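Local coordinates for protein hydroxymethyldihydropterin pyrophosphokinase-dihydropteroate synthase, putative (Plasmodium vivax, PDB 5Z79) that probably transfers pyrophosphate from ATP to 6-hydroxymethyl-7,8-dihydropterin and then condenses the activated pterin with 4-aminobenzoate to give dihydropteroate, two steps of folate synthesis, at residues A[392-397]-A[455-460]. Numbering follows the deposited sequence.
Sequences VTERDL and TVNYDL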
ATOM      1  N   VAL A 392     -22.067  24.540  30.204  1.00 48.94           N
ATOM      2  CA  VAL A 392     -22.937  23.355  30.057  1.00 48.05           C
ATOM      3  C   VAL A 392     -22.141  22.037  30.195  1.00 46.16           C
ATOM      4  O   VAL A 392     -21.010  21.946  29.721  1.00 45.18           O
ATOM      5  CB  VAL A 392     -23.733  23.436  28.740  1.00 48.05           C
ATOM      6  CG1 VAL A 392     -22.799  23.693  27.584  1.00 47.23           C
ATOM      7  CG2 VAL A 392     -24.573  22.192  28.508  1.00 47.16           C
ATOM      8  N   THR A 393     -22.718  21.031  30.863  1.00 45.76           N
ATOM      9  CA  THR A 393     -21.942  19.828  31.236  1.00 44.24           C
ATOM     10  C   THR A 393     -21.897  18.777  30.128  1.00 42.61           C
ATOM     11  O   THR A 393     -22.854  18.611  29.380  1.00 42.68           O
ATOM     12  CB  THR A 393     -22.386  19.180  32.594  1.00 44.58           C
ATOM     13  OG1 THR A 393     -23.645  18.496  32.487  1.00 44.59           O
ATOM     14  CG2 THR A 393     -22.476  20.218  33.665  1.00 46.37           C
ATOM     15  N   GLU A 394     -20.771  18.073  30.046  1.00 41.29           N
ATOM     16  CA  GLU A 394     -20.582  16.935  29.116  1.00 39.73           C
ATOM     17  C   GLU A 394     -21.871  16.145  29.004  1.00 39.66           C
ATOM     18  O   GLU A 394     -22.287  15.779  27.922  1.00 39.18           O
ATOM     19  CB  GLU A 394     -19.464  16.008  29.648  1.00 38.61           C
ATOM     20  CG  GLU A 394     -18.843  15.017  28.680  1.00 37.12           C
ATOM     21  CD  GLU A 394     -18.031  13.876  29.335  1.00 36.14           C
ATOM     22  OE1 GLU A 394     -18.177  13.621  30.569  1.00 36.52           O
ATOM     23  OE2 GLU A 394     -17.243  13.205  28.620  1.00 35.07           O
ATOM     24  N   ARG A 395     -22.444  15.804  30.135  1.00 40.30           N
ATOM     25  CA  ARG A 395     -23.637  14.990  30.191  1.00 40.22           C
ATOM     26  C   ARG A 395     -24.826  15.622  29.586  1.00 41.34           C
ATOM     27  O   ARG A 395     -25.610  14.993  28.932  1.00 41.08           O
ATOM     28  CB  ARG A 395     -23.930  14.643  31.634  1.00 40.65           C
ATOM     29  CG  ARG A 395     -25.062  13.675  31.838  1.00 40.71           C
ATOM     30  CD  ARG A 395     -26.320  14.410  32.172  1.00 42.40           C
ATOM     31  NE  ARG A 395     -27.488  13.575  32.075  1.00 42.58           N
ATOM     32  CZ  ARG A 395     -28.683  14.064  31.884  1.00 43.84           C
ATOM     33  NH1 ARG A 395     -28.810  15.342  31.748  1.00 45.02           N
ATOM     34  NH2 ARG A 395     -29.726  13.291  31.808  1.00 44.03           N
ATOM     35  N   ASP A 396     -25.001  16.913  29.866  1.00 42.72           N
ATOM     36  CA  ASP A 396     -26.153  17.659  29.364  1.00 44.05           C
ATOM     37  C   ASP A 396     -26.129  17.683  27.847  1.00 43.63           C
ATOM     38  O   ASP A 396     -27.157  17.512  27.190  1.00 44.38           O
ATOM     39  CB  ASP A 396     -26.153  19.085  29.914  1.00 45.81           C
ATOM     40  CG  ASP A 396     -26.620  19.154  31.356  1.00 46.73           C
ATOM     41  OD1 ASP A 396     -26.963  18.094  31.921  1.00 45.98           O
ATOM     42  OD2 ASP A 396     -26.645  20.266  31.922  1.00 48.34           O
ATOM     43  N   LEU A 397     -24.941  17.895  27.298  1.00 42.51           N
ATOM     44  CA  LEU A 397     -24.750  17.885  25.879  1.00 41.99           C
ATOM     45  C   LEU A 397     -25.029  16.580  25.204  1.00 40.92           C
ATOM     46  O   LEU A 397     -25.716  16.570  24.251  1.00 41.25           O
ATOM     47  CB  LEU A 397     -23.321  18.273  25.580  1.00 41.26           C
ATOM     48  CG  LEU A 397     -23.056  19.736  25.814  1.00 42.53           C
ATOM     49  CD1 LEU A 397     -21.610  20.031  26.063  1.00 41.89           C
ATOM     50  CD2 LEU A 397     -23.603  20.570  24.697  1.00 43.67           C
ATOM     51  N   THR A 455     -15.621   9.167  26.544  1.00 31.27           N
ATOM     52  CA  THR A 455     -15.697   9.788  27.868  1.00 32.03           C
ATOM     53  C   THR A 455     -14.920   8.964  28.835  1.00 31.67           C
ATOM     54  O   THR A 455     -14.737   7.789  28.591  1.00 30.86           O
ATOM     55  CB  THR A 455     -17.154   9.872  28.386  1.00 32.63           C
ATOM     56  OG1 THR A 455     -17.198  10.546  29.666  1.00 33.55           O
ATOM     57  CG2 THR A 455     -17.773   8.485  28.506  1.00 31.99           C
ATOM     58  N   VAL A 456     -14.480   9.578  29.928  1.00 32.38           N
ATOM     59  CA  VAL A 456     -13.876   8.869  31.049  1.00 32.32           C
ATOM     60  C   VAL A 456     -14.696   8.978  32.335  1.00 33.12           C
ATOM     61  O   VAL A 456     -14.156   8.811  33.436  1.00 33.51           O
ATOM     62  CB  VAL A 456     -12.447   9.350  31.358  1.00 32.61           C
ATOM     63  CG1 VAL A 456     -11.497   8.966  30.258  1.00 31.84           C
ATOM     64  CG2 VAL A 456     -12.395  10.830  31.594  1.00 33.69           C
ATOM     65  N   ASN A 457     -15.999   9.224  32.201  1.00 33.47           N
ATOM     66  CA  ASN A 457     -16.880   9.560  33.343  1.00 34.50           C
ATOM     67  C   ASN A 457     -17.791   8.402  33.770  1.00 34.21           C
ATOM     68  O   ASN A 457     -18.753   8.057  33.103  1.00 33.94           O
ATOM     69  CB  ASN A 457     -17.728  10.769  32.949  1.00 35.38           C
ATOM     70  CG  ASN A 457     -18.456  11.402  34.121  1.00 36.74           C
ATOM     71  OD1 ASN A 457     -19.310  10.794  34.762  1.00 36.97           O
ATOM     72  ND2 ASN A 457     -18.139  12.649  34.386  1.00 37.77           N
ATOM     73  N   TYR A 458     -17.501   7.820  34.914  1.00 34.40           N
ATOM     74  CA  TYR A 458     -18.351   6.772  35.423  1.00 34.29           C
ATOM     75  C   TYR A 458     -19.849   7.142  35.370  1.00 34.99           C
ATOM     76  O   TYR A 458     -20.649   6.385  34.832  1.00 34.51           O
ATOM     77  CB  TYR A 458     -17.941   6.420  36.845  1.00 34.86           C
ATOM     78  CG  TYR A 458     -18.705   5.247  37.429  1.00 34.75           C
ATOM     79  CD1 TYR A 458     -19.898   5.432  38.075  1.00 35.69           C
ATOM     80  CD2 TYR A 458     -18.220   3.949  37.316  1.00 33.80           C
ATOM     81  CE1 TYR A 458     -20.599   4.372  38.575  1.00 35.66           C
ATOM     82  CE2 TYR A 458     -18.908   2.879  37.837  1.00 33.76           C
ATOM     83  CZ  TYR A 458     -20.104   3.103  38.457  1.00 34.68           C
ATOM     84  OH  TYR A 458     -20.801   2.044  39.009  1.00 34.75           O
ATOM     85  N   ASP A 459     -20.233   8.284  35.931  1.00 36.25           N
ATOM     86  CA  ASP A 459     -21.633   8.650  35.981  1.00 37.13           C
ATOM     87  C   ASP A 459     -22.270   8.720  34.576  1.00 36.64           C
ATOM     88  O   ASP A 459     -23.377   8.248  34.353  1.00 36.76           O
ATOM     89  CB  ASP A 459     -21.801   9.980  36.716  1.00 38.67           C
ATOM     90  CG  ASP A 459     -21.716   9.846  38.249  1.00 39.62           C
ATOM     91  OD1 ASP A 459     -21.405   8.743  38.754  1.00 39.02           O
ATOM     92  OD2 ASP A 459     -21.971  10.866  38.954  1.00 41.08           O
ATOM     93  N   LEU A 460     -21.578   9.292  33.606  1.00 36.18           N
ATOM     94  CA  LEU A 460     -22.117   9.306  32.244  1.00 35.77           C
ATOM     95  C   LEU A 460     -22.239   7.908  31.615  1.00 34.61           C
ATOM     96  O   LEU A 460     -23.267   7.551  31.069  1.00 34.70           O
ATOM     97  CB  LEU A 460     -21.318  10.241  31.337  1.00 35.63           C
ATOM     98  CG  LEU A 460     -21.838  10.368  29.898  1.00 35.39           C
ATOM     99  CD1 LEU A 460     -23.347  10.559  29.817  1.00 36.31           C
ATOM    100  CD2 LEU A 460     -21.119  11.513  29.190  1.00 35.60           C
TER
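A single side-chain hydrogen bond with a small apolar flank joins E394 and R395, in the first turn of helix 394-418, to the loop and first turn that follow strand 450-454 in the dihydropteroate synthase part of the chain. E394 reaches across with an extended chain, CG anti to the backbone N (chi1 -163°), and its OE2 accepts from T455 OG1 at 2.9 Å. The hydroxyl comes in on the syn side of the carboxylate, 30° out of its plane. T455 OG1 also accepts from N457 N at 3.1 Å, closing an ST turn, so one hydroxyl ties the glutamate to the bend ahead of helix 458-466. E394 OE1 lies 3.7 Å from N457 CB, with the N457 amide plane steeply inclined to the carboxylate. N457 itself is the N-cap: its OD1 accepts from L460 N at 3.0 Å, the donor sitting above the carbonyl plane. L460 lays CD2 against one face of the E394 carboxylate, 3.9 Å from CD, and brings CD1 to 4.1 Å from R395 CG. Beyond CG the arginine turns away, and its NH2 forms a salt bridge with E463, one turn further along helix 458-466, which joins the two helices directly. T393 caps helix 394-418 through a weak bond from D396 N. The E394 side chain is about 9 Å from the bound magnesium ion and the T455 side chain about 10 Å from the bound 6-hydroxymethylpterin-diphosphate. Loop 455-457 leaves the C-terminal end of strand 450-454, and the start of helix 394-418 lies beside it, consistent with the ligand-binding end of a TIM barrel, the fold of the pterin-binding enzyme family.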